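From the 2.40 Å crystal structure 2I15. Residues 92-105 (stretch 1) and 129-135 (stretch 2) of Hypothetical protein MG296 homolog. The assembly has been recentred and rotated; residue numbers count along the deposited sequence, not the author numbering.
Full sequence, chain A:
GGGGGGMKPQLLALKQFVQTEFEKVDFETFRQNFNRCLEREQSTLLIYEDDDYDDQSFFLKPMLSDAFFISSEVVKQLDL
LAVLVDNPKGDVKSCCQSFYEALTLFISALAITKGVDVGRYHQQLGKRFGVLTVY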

# COMPACT_ATOMS: atom_id res chain seq x y z
N VAL A 92 -0.15 10.05 13.91
CA VAL A 92 0.76 8.96 14.26
C VAL A 92 0.75 7.77 13.29
O VAL A 92 1.80 7.20 12.97
CB VAL A 92 0.43 8.43 15.67
CG1 VAL A 92 -1.07 8.15 15.78
CG2 VAL A 92 1.21 7.17 15.94
N LYS A 93 -0.44 7.38 12.82
CA LYS A 93 -0.56 6.25 11.91
C LYS A 93 0.09 6.47 10.54
O LYS A 93 0.84 5.61 10.05
CB LYS A 93 -2.03 5.89 11.70
CG LYS A 93 -2.32 4.40 11.74
CD LYS A 93 -2.74 3.96 13.15
CE LYS A 93 -1.62 4.17 14.16
NZ LYS A 93 -2.06 3.89 15.56
N SER A 94 -0.20 7.62 9.93
CA SER A 94 0.33 7.94 8.61
C SER A 94 1.86 7.98 8.60
O SER A 94 2.50 7.55 7.64
CB SER A 94 -0.25 9.28 8.11
OG SER A 94 0.16 10.37 8.91
N CYS A 95 2.46 8.49 9.68
CA CYS A 95 3.92 8.57 9.78
C CYS A 95 4.52 7.16 9.87
O CYS A 95 5.54 6.86 9.25
CB CYS A 95 4.34 9.38 11.00
SG CYS A 95 3.74 11.08 11.01
N CYS A 96 3.88 6.30 10.66
CA CYS A 96 4.35 4.93 10.83
C CYS A 96 4.04 4.11 9.60
O CYS A 96 4.72 3.12 9.30
CB CYS A 96 3.66 4.28 12.03
SG CYS A 96 4.25 4.83 13.61
N GLN A 97 2.99 4.52 8.88
CA GLN A 97 2.61 3.79 7.70
C GLN A 97 3.72 3.96 6.67
O GLN A 97 4.15 2.99 6.06
CB GLN A 97 1.27 4.31 7.17
CG GLN A 97 0.70 3.48 6.03
CD GLN A 97 0.32 2.08 6.47
OE1 GLN A 97 0.42 1.13 5.69
NE2 GLN A 97 -0.12 1.94 7.71
N SER A 98 4.23 5.19 6.53
CA SER A 98 5.31 5.49 5.58
C SER A 98 6.63 4.79 5.90
O SER A 98 7.34 4.38 4.99
CB SER A 98 5.54 6.99 5.51
OG SER A 98 4.34 7.66 5.15
N PHE A 99 6.96 4.67 7.18
CA PHE A 99 8.18 3.99 7.61
C PHE A 99 8.07 2.51 7.23
O PHE A 99 9.03 1.90 6.75
CB PHE A 99 8.33 4.08 9.12
CG PHE A 99 9.64 3.54 9.64
CD1 PHE A 99 10.80 4.31 9.59
CD2 PHE A 99 9.72 2.25 10.19
CE1 PHE A 99 12.01 3.83 10.10
CE2 PHE A 99 10.93 1.76 10.69
CZ PHE A 99 12.07 2.55 10.65
N TYR A 100 6.88 1.95 7.42
CA TYR A 100 6.64 0.55 7.10
C TYR A 100 6.61 0.29 5.60
O TYR A 100 7.24 -0.65 5.10
CB TYR A 100 5.31 0.06 7.70
CG TYR A 100 4.85 -1.29 7.16
CD1 TYR A 100 5.36 -2.49 7.68
CD2 TYR A 100 3.93 -1.37 6.10
CE1 TYR A 100 4.94 -3.73 7.17
CE2 TYR A 100 3.52 -2.60 5.58
CZ TYR A 100 4.03 -3.77 6.12
OH TYR A 100 3.60 -4.98 5.60
N GLU A 101 5.85 1.10 4.87
CA GLU A 101 5.73 0.88 3.44
C GLU A 101 7.08 0.92 2.71
O GLU A 101 7.21 0.38 1.60
CB GLU A 101 4.74 1.88 2.84
CG GLU A 101 3.38 1.84 3.54
CD GLU A 101 2.28 2.51 2.76
OE1 GLU A 101 2.50 3.65 2.29
OE2 GLU A 101 1.19 1.91 2.61
N ALA A 102 8.08 1.50 3.36
CA ALA A 102 9.42 1.58 2.78
C ALA A 102 10.26 0.36 3.19
O ALA A 102 11.21 0.01 2.50
CB ALA A 102 10.12 2.86 3.25
N LEU A 103 9.88 -0.29 4.28
CA LEU A 103 10.65 -1.43 4.77
C LEU A 103 10.03 -2.80 4.48
O LEU A 103 10.57 -3.85 4.86
CB LEU A 103 10.88 -1.26 6.28
CG LEU A 103 11.64 0.03 6.64
CD1 LEU A 103 11.73 0.21 8.11
CD2 LEU A 103 13.05 -0.03 6.01
N THR A 104 8.91 -2.79 3.78
CA THR A 104 8.16 -4.00 3.45
C THR A 104 9.01 -5.21 3.01
O THR A 104 8.88 -6.30 3.56
CB THR A 104 7.10 -3.66 2.36
OG1 THR A 104 5.78 -3.87 2.89
CG2 THR A 104 7.28 -4.52 1.13
N LEU A 105 9.88 -5.00 2.02
CA LEU A 105 10.73 -6.06 1.49
C LEU A 105 11.76 -6.47 2.56
O LEU A 105 12.10 -7.65 2.69
CB LEU A 105 11.45 -5.55 0.24
CG LEU A 105 12.10 -6.48 -0.80
CD1 LEU A 105 12.98 -7.50 -0.13
CD2 LEU A 105 11.04 -7.14 -1.61
N PHE A 129 2.18 -1.84 16.28
CA PHE A 129 2.20 -0.43 15.89
C PHE A 129 0.95 -0.33 15.01
O PHE A 129 0.57 -1.30 14.36
CB PHE A 129 3.48 -0.13 15.11
CG PHE A 129 4.71 -0.72 15.75
CD1 PHE A 129 5.15 -1.98 15.39
CD2 PHE A 129 5.36 -0.05 16.79
CE1 PHE A 129 6.23 -2.58 16.06
CE2 PHE A 129 6.44 -0.64 17.46
CZ PHE A 129 6.87 -1.91 17.08
N GLY A 130 0.28 0.81 15.00
CA GLY A 130 -0.93 0.91 14.21
C GLY A 130 -0.65 1.01 12.72
O GLY A 130 -0.78 2.07 12.13
N VAL A 131 -0.27 -0.10 12.10
CA VAL A 131 0.05 -0.08 10.68
C VAL A 131 -0.82 -1.00 9.81
O VAL A 131 -1.29 -2.06 10.27
CB VAL A 131 1.54 -0.44 10.47
CG1 VAL A 131 1.86 -0.55 9.00
CG2 VAL A 131 2.41 0.64 11.10
N LEU A 132 -1.07 -0.57 8.58
CA LEU A 132 -1.87 -1.34 7.64
C LEU A 132 -0.86 -2.15 6.85
O LEU A 132 -0.23 -1.64 5.91
CB LEU A 132 -2.65 -0.41 6.71
CG LEU A 132 -3.86 -1.02 6.01
CD1 LEU A 132 -4.71 0.09 5.41
CD2 LEU A 132 -3.39 -2.02 4.95
N THR A 133 -0.70 -3.41 7.23
CA THR A 133 0.29 -4.28 6.61
C THR A 133 -0.09 -4.97 5.32
O THR A 133 -1.27 -5.15 5.00
CB THR A 133 0.75 -5.35 7.60
OG1 THR A 133 -0.34 -6.25 7.88
CG2 THR A 133 1.25 -4.71 8.90
N VAL A 134 0.95 -5.34 4.59
CA VAL A 134 0.85 -6.01 3.30
C VAL A 134 0.23 -7.42 3.39
O VAL A 134 -0.17 -8.00 2.38
CB VAL A 134 2.27 -6.02 2.63
CG1 VAL A 134 2.38 -7.10 1.60
CG2 VAL A 134 2.51 -4.66 1.98
N TYR A 135 0.13 -7.97 4.60
CA TYR A 135 -0.50 -9.27 4.82
C TYR A 135 -1.63 -9.11 5.82
O TYR A 135 -1.71 -8.03 6.44
CB TYR A 135 0.50 -10.31 5.35
CG TYR A 135 1.45 -10.83 4.30
CD1 TYR A 135 2.64 -10.16 4.02
CD2 TYR A 135 1.15 -11.98 3.56
CE1 TYR A 135 3.50 -10.62 3.04
CE2 TYR A 135 2.00 -12.44 2.57
CZ TYR A 135 3.18 -11.76 2.32
OH TYR A 135 4.04 -12.19 1.34
OXT TYR A 135 -2.42 -10.07 5.98

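This is a small, mainly apolar contact in which the extended C-terminal segment lies along one side of a helix, fixed by a single clear hydrogen bond. The two stretches bury 455 Å² in total, and the CA pairing runs from Lys93 with Gly130, through Gln97 with Val131 at 5.5 Å between CA atoms, to Thr104 with Val134, so both chains advance in the same direction.

Tyr100 is the main anchor. Its CA-to-CB bond points toward the segment, and with chi1 at 167° (t) the ring reaches along it. Val134 N donates to Tyr100 OH at 2.9 Å with an N-H...O angle of 175°, close to linear; the nitrogen lies at the ring edge, near its plane. The phenol thus combines a polar tip with an apolar body, whose CG sits 3.6 Å from Val131 CG1.

Val131 suits its place because its two methyls serve different neighbours: CG1 packs on Tyr100, while CG2 lies 4.0 Å from CB of Cys96, a small, buried side chain. Farther along, Val134 CG2 approaches Tyr100 CE2 at 4.3 Å and Thr104 OG1 at 3.5 Å.

Gln97 reaches the backbone of Leu132, but its amide is probably turned over in the model, so its polar pairing remains open.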